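Side-chain contacts in monosaccharide-transporting ATPase (Actinobacillus succinogenes, PDB 5DTE), which binds D-allose and probably delivers such sugars to an ABC transporter as its periplasmic solute-binding protein: residues Ala234-Gly239 with Gln261-Asn266; Ile280-Lys285 with Gln290-Val295. All coordinates share one frame; numbering follows the deposited sequence.

Interaction 1 (Ala234-Gly239 with Gln261-Asn266)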
# COMPACT_ATOMS: atom_id res chain seq x y z
N ALA A 234 -15.34 -9.99 -11.74
CA ALA A 234 -16.53 -9.36 -12.25
C ALA A 234 -16.54 -9.36 -13.78
O ALA A 234 -17.48 -9.91 -14.39
CB ALA A 234 -16.66 -7.95 -11.73
N VAL A 235 -15.52 -8.79 -14.43
CA VAL A 235 -15.58 -8.69 -15.88
C VAL A 235 -15.69 -10.10 -16.52
O VAL A 235 -16.50 -10.29 -17.42
CB VAL A 235 -14.39 -7.88 -16.49
CG1 VAL A 235 -14.25 -6.55 -15.77
CG2 VAL A 235 -13.08 -8.63 -16.46
N GLU A 236 -14.95 -11.10 -16.02
CA GLU A 236 -15.03 -12.46 -16.58
C GLU A 236 -16.38 -13.13 -16.29
O GLU A 236 -16.87 -13.94 -17.09
CB GLU A 236 -13.89 -13.32 -16.05
CG GLU A 236 -12.51 -12.93 -16.60
CD GLU A 236 -11.41 -13.93 -16.26
OE1 GLU A 236 -11.43 -14.48 -15.13
OE2 GLU A 236 -10.54 -14.16 -17.12
N ASN A 237 -16.97 -12.80 -15.14
CA ASN A 237 -18.33 -13.21 -14.84
C ASN A 237 -19.24 -12.60 -15.88
O ASN A 237 -20.10 -13.26 -16.45
CB ASN A 237 -18.76 -12.77 -13.44
CG ASN A 237 -18.43 -13.81 -12.36
OD1 ASN A 237 -17.71 -14.78 -12.59
ND2 ASN A 237 -18.97 -13.58 -11.18
N ALA A 238 -19.01 -11.32 -16.14
CA ALA A 238 -19.89 -10.54 -16.99
C ALA A 238 -19.66 -10.81 -18.48
O ALA A 238 -20.15 -10.08 -19.34
CB ALA A 238 -19.71 -9.07 -16.68
N GLY A 239 -18.90 -11.85 -18.79
CA GLY A 239 -18.55 -12.18 -20.16
C GLY A 239 -17.71 -11.12 -20.84
O GLY A 239 -17.68 -11.03 -22.06
N GLN A 261 -0.90 -14.01 -17.37
CA GLN A 261 -1.93 -14.64 -18.18
C GLN A 261 -2.68 -13.64 -19.08
O GLN A 261 -3.37 -14.04 -20.03
CB GLN A 261 -2.93 -15.38 -17.29
CG GLN A 261 -2.32 -16.26 -16.21
CD GLN A 261 -3.38 -16.79 -15.24
OE1 GLN A 261 -3.12 -16.98 -14.05
NE2 GLN A 261 -4.59 -17.03 -15.76
N GLY A 262 -2.55 -12.35 -18.78
CA GLY A 262 -3.25 -11.32 -19.51
C GLY A 262 -4.55 -10.89 -18.85
O GLY A 262 -5.20 -9.94 -19.30
N LYS A 263 -4.94 -11.57 -17.77
CA LYS A 263 -6.16 -11.24 -17.04
C LYS A 263 -6.10 -9.81 -16.48
O LYS A 263 -7.13 -9.15 -16.29
CB LYS A 263 -6.40 -12.24 -15.91
CG LYS A 263 -6.70 -13.68 -16.33
CD LYS A 263 -7.31 -14.50 -15.17
CE LYS A 263 -7.62 -15.94 -15.56
NZ LYS A 263 -8.60 -16.10 -16.69
N MET A 264 -4.87 -9.34 -16.22
CA MET A 264 -4.62 -7.96 -15.80
C MET A 264 -3.66 -7.22 -16.73
O MET A 264 -2.82 -7.82 -17.39
CB MET A 264 -4.04 -7.92 -14.39
CG MET A 264 -5.05 -8.11 -13.28
SD MET A 264 -4.33 -7.37 -11.81
CE MET A 264 -4.94 -8.50 -10.59
N GLN A 265 -3.79 -5.90 -16.77
CA GLN A 265 -2.92 -5.07 -17.57
C GLN A 265 -1.61 -4.82 -16.85
O GLN A 265 -0.53 -5.09 -17.38
CB GLN A 265 -3.58 -3.74 -17.89
CG GLN A 265 -2.60 -2.72 -18.42
CD GLN A 265 -1.99 -3.14 -19.74
OE1 GLN A 265 -2.64 -3.82 -20.55
NE2 GLN A 265 -0.75 -2.73 -19.97
N ASN A 266 -1.71 -4.32 -15.63
CA ASN A 266 -0.55 -4.07 -14.80
C ASN A 266 -0.89 -4.03 -13.33
O ASN A 266 -2.05 -3.87 -12.95
CB ASN A 266 0.10 -2.75 -15.20
CG ASN A 266 -0.65 -1.56 -14.67
OD1 ASN A 266 -0.43 -1.11 -13.54
ND2 ASN A 266 -1.56 -1.04 -15.48

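Interaction 2 (Ile280-Lys285 with Gln290-Val295)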
# COMPACT_ATOMS: atom_id res chain seq x y z
N ILE A 280 13.97 -2.07 8.95
CA ILE A 280 14.83 -2.76 9.91
C ILE A 280 16.27 -2.26 9.85
O ILE A 280 16.97 -2.23 10.87
CB ILE A 280 14.82 -4.28 9.67
CG1 ILE A 280 13.40 -4.83 9.80
CG2 ILE A 280 15.79 -5.00 10.61
CD1 ILE A 280 13.19 -6.13 9.06
N GLU A 281 16.71 -1.86 8.65
CA GLU A 281 18.05 -1.33 8.48
C GLU A 281 18.13 0.07 9.12
O GLU A 281 19.18 0.47 9.65
CB GLU A 281 18.43 -1.27 6.99
CG GLU A 281 19.31 -2.45 6.50
CD GLU A 281 20.82 -2.21 6.70
OE1 GLU A 281 21.21 -1.07 7.08
OE2 GLU A 281 21.61 -3.15 6.46
N HIS A 282 17.00 0.77 9.10
CA HIS A 282 16.91 2.14 9.59
C HIS A 282 16.78 2.19 11.10
O HIS A 282 17.28 3.11 11.75
CB HIS A 282 15.72 2.86 8.95
CG HIS A 282 16.04 3.54 7.66
ND1 HIS A 282 15.22 4.50 7.10
CD2 HIS A 282 17.10 3.42 6.82
CE1 HIS A 282 15.76 4.93 5.98
NE2 HIS A 282 16.90 4.29 5.78
N ALA A 283 16.09 1.20 11.66
CA ALA A 283 16.00 1.08 13.11
C ALA A 283 17.39 0.88 13.70
O ALA A 283 17.79 1.58 14.63
CB ALA A 283 15.07 -0.08 13.50
N LEU A 284 18.13 -0.07 13.12
CA LEU A 284 19.47 -0.47 13.56
C LEU A 284 20.44 0.69 13.57
O LEU A 284 21.28 0.79 14.47
CB LEU A 284 20.02 -1.58 12.67
CG LEU A 284 19.30 -2.92 12.82
CD1 LEU A 284 19.78 -3.91 11.78
CD2 LEU A 284 19.48 -3.46 14.22
N LYS A 285 20.34 1.55 12.55
CA LYS A 285 21.19 2.72 12.47
C LYS A 285 20.88 3.64 13.63
O LYS A 285 21.77 4.06 14.35
CB LYS A 285 21.01 3.46 11.14
CG LYS A 285 21.86 2.91 9.97
CD LYS A 285 21.71 3.80 8.72
CE LYS A 285 22.15 3.11 7.43
NZ LYS A 285 21.23 3.51 6.31
N GLN A 290 23.28 6.68 14.39
CA GLN A 290 23.65 7.22 13.08
C GLN A 290 22.44 7.86 12.40
O GLN A 290 21.29 7.45 12.62
CB GLN A 290 24.22 6.15 12.16
CG GLN A 290 25.21 5.17 12.77
CD GLN A 290 25.46 3.98 11.83
OE1 GLN A 290 24.86 2.91 11.98
NE2 GLN A 290 26.36 4.18 10.86
N GLU A 291 22.69 8.83 11.53
CA GLU A 291 21.60 9.54 10.89
C GLU A 291 20.96 8.74 9.77
O GLU A 291 21.63 8.03 9.01
CB GLU A 291 22.09 10.88 10.36
CG GLU A 291 23.16 10.79 9.29
CD GLU A 291 23.66 12.16 8.87
OE1 GLU A 291 22.98 13.17 9.18
OE2 GLU A 291 24.72 12.24 8.22
N ILE A 292 19.63 8.83 9.70
CA ILE A 292 18.86 8.29 8.59
C ILE A 292 18.08 9.44 7.95
O ILE A 292 17.82 10.45 8.61
CB ILE A 292 17.85 7.18 9.06
CG1 ILE A 292 16.96 7.71 10.19
CG2 ILE A 292 18.57 5.89 9.46
CD1 ILE A 292 15.92 6.74 10.63
N PRO A 293 17.71 9.30 6.65
CA PRO A 293 16.80 10.27 6.03
C PRO A 293 15.44 10.33 6.74
O PRO A 293 15.04 9.33 7.35
CB PRO A 293 16.66 9.74 4.60
CG PRO A 293 16.98 8.26 4.71
CD PRO A 293 18.08 8.22 5.72
N SER A 294 14.74 11.46 6.69
CA SER A 294 13.40 11.54 7.28
C SER A 294 12.38 10.79 6.44
O SER A 294 11.36 10.33 6.96
CB SER A 294 12.95 12.98 7.48
OG SER A 294 13.35 13.44 8.74
N VAL A 295 12.66 10.70 5.14
CA VAL A 295 11.82 9.96 4.19
C VAL A 295 12.66 9.06 3.29
O VAL A 295 13.73 9.46 2.84
CB VAL A 295 11.01 10.90 3.30
CG1 VAL A 295 9.96 10.11 2.49
CG2 VAL A 295 10.34 11.97 4.13

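Interaction 1 (Ala234-Gly239 with Gln261-Asn266)
With CG turned anti to its carbonyl carbon (chi1 -70°) and the chain extended beyond it, E236 carries its carboxylate off the last turn of helix 225-237 to meet the amine of K263. The lysine starts with the same first torsion, at -66°, and runs straight until its final bond bends (chi4 -60°), swinging NZ onto the glutamate. The two side chains cross at about a right angle, the carboxylate end of E236 lying across the flank of the lysine chain, with NZ making the closest approach. NZ of K263 lies 2.8 Å from OE2 of E236 in a hydrogen-bonded salt bridge, which uses the syn lone pair of OE2, the one on the side of the other oxygen. That other oxygen, OE1 of E236, stays 3.6 Å from K263 NZ, and the bridge is therefore one-sided instead of forked. The methylenes CG, CD and CE of K263 all pass within 4 Å of E236 OE2. This single ion pair spans backbones whose CA atoms, in E236 and K263, are 9.0 Å apart. Both residues are partly exposed, and solvent probably weakens the attraction.

Each partner leaves the chain close to a helix end. Beyond E236 the helix closes in a Schellman motif with G239, at positive phi, in the C-prime position. K263 follows G262, the first residue beyond helix 253-261, which also has positive phi, and the K263 side chain rests against Y258. Directly after it, M264 turns inward and packs against A228, I229 and V232 of helix 225-237 and A255, Y258 and V259 of helix 253-261, putting a buried apolar layer next to the surface ion pair. The arrangement joins the C-terminal ends of two successive helices in a Rossmann-like lobe of the type I periplasmic binding protein fold.

Interaction 2 (Ile280-Lys285 with Gln290-Val295)
The backbone N of Q290 donates to the carbonyl O of K285, 3.0 Å away, in a nearly straight bond (171° at the hydrogen). The donor stands well above the carbonyl plane, 47° out of it, and ties the segment leaving helix 272-287 back to its final turns. The Q290 side chain crosses that of K285 at about a right angle, its OE1 lying 3.6 Å from the lysine CG.

Further along, I292 points at the helix. Its chi1 of 54° sets CG2 anti to the carbonyl carbon, and this methyl makes a CH-pi contact over one face of the H282 imidazole, 4.1 Å from the ring centroid and offset toward the rim. CG2 of I292 also meets K285 CB at 3.8 Å, so the aliphatic part of the lysine flanks the same methyl. P293 approaches the ring obliquely, its CG 3.8 Å from H282 CE1.

H282 and I292 both reach I113, and H282 also touches V134. The contact thus packs a helix against the segment that returns from it to edge strand 295-297, as in the alpha/beta/alpha sandwich of type I periplasmic binding proteins.

How the interactions relate
The two contacts lie on opposite sides of the chain's centre, their own centres 41 Å apart and their nearest atoms about 22 Å apart. They follow in series along the chain. Interaction 1 belongs to the lobe built round the parallel sheet that includes strands 219-222 and 245-247; interaction 2 belongs to the lobe of the six-stranded sheet, where strand 295-297 forms an edge. Between them the chain passes through strand 267-269, which pairs antiparallel with 301-303, and then enters helix 272-287. Each contact is therefore local to one lobe, while the D-allose pocket draws residues from both lobes: N38 and D116 follow strands of the six-stranded sheet, N224 and D250 strands of the other.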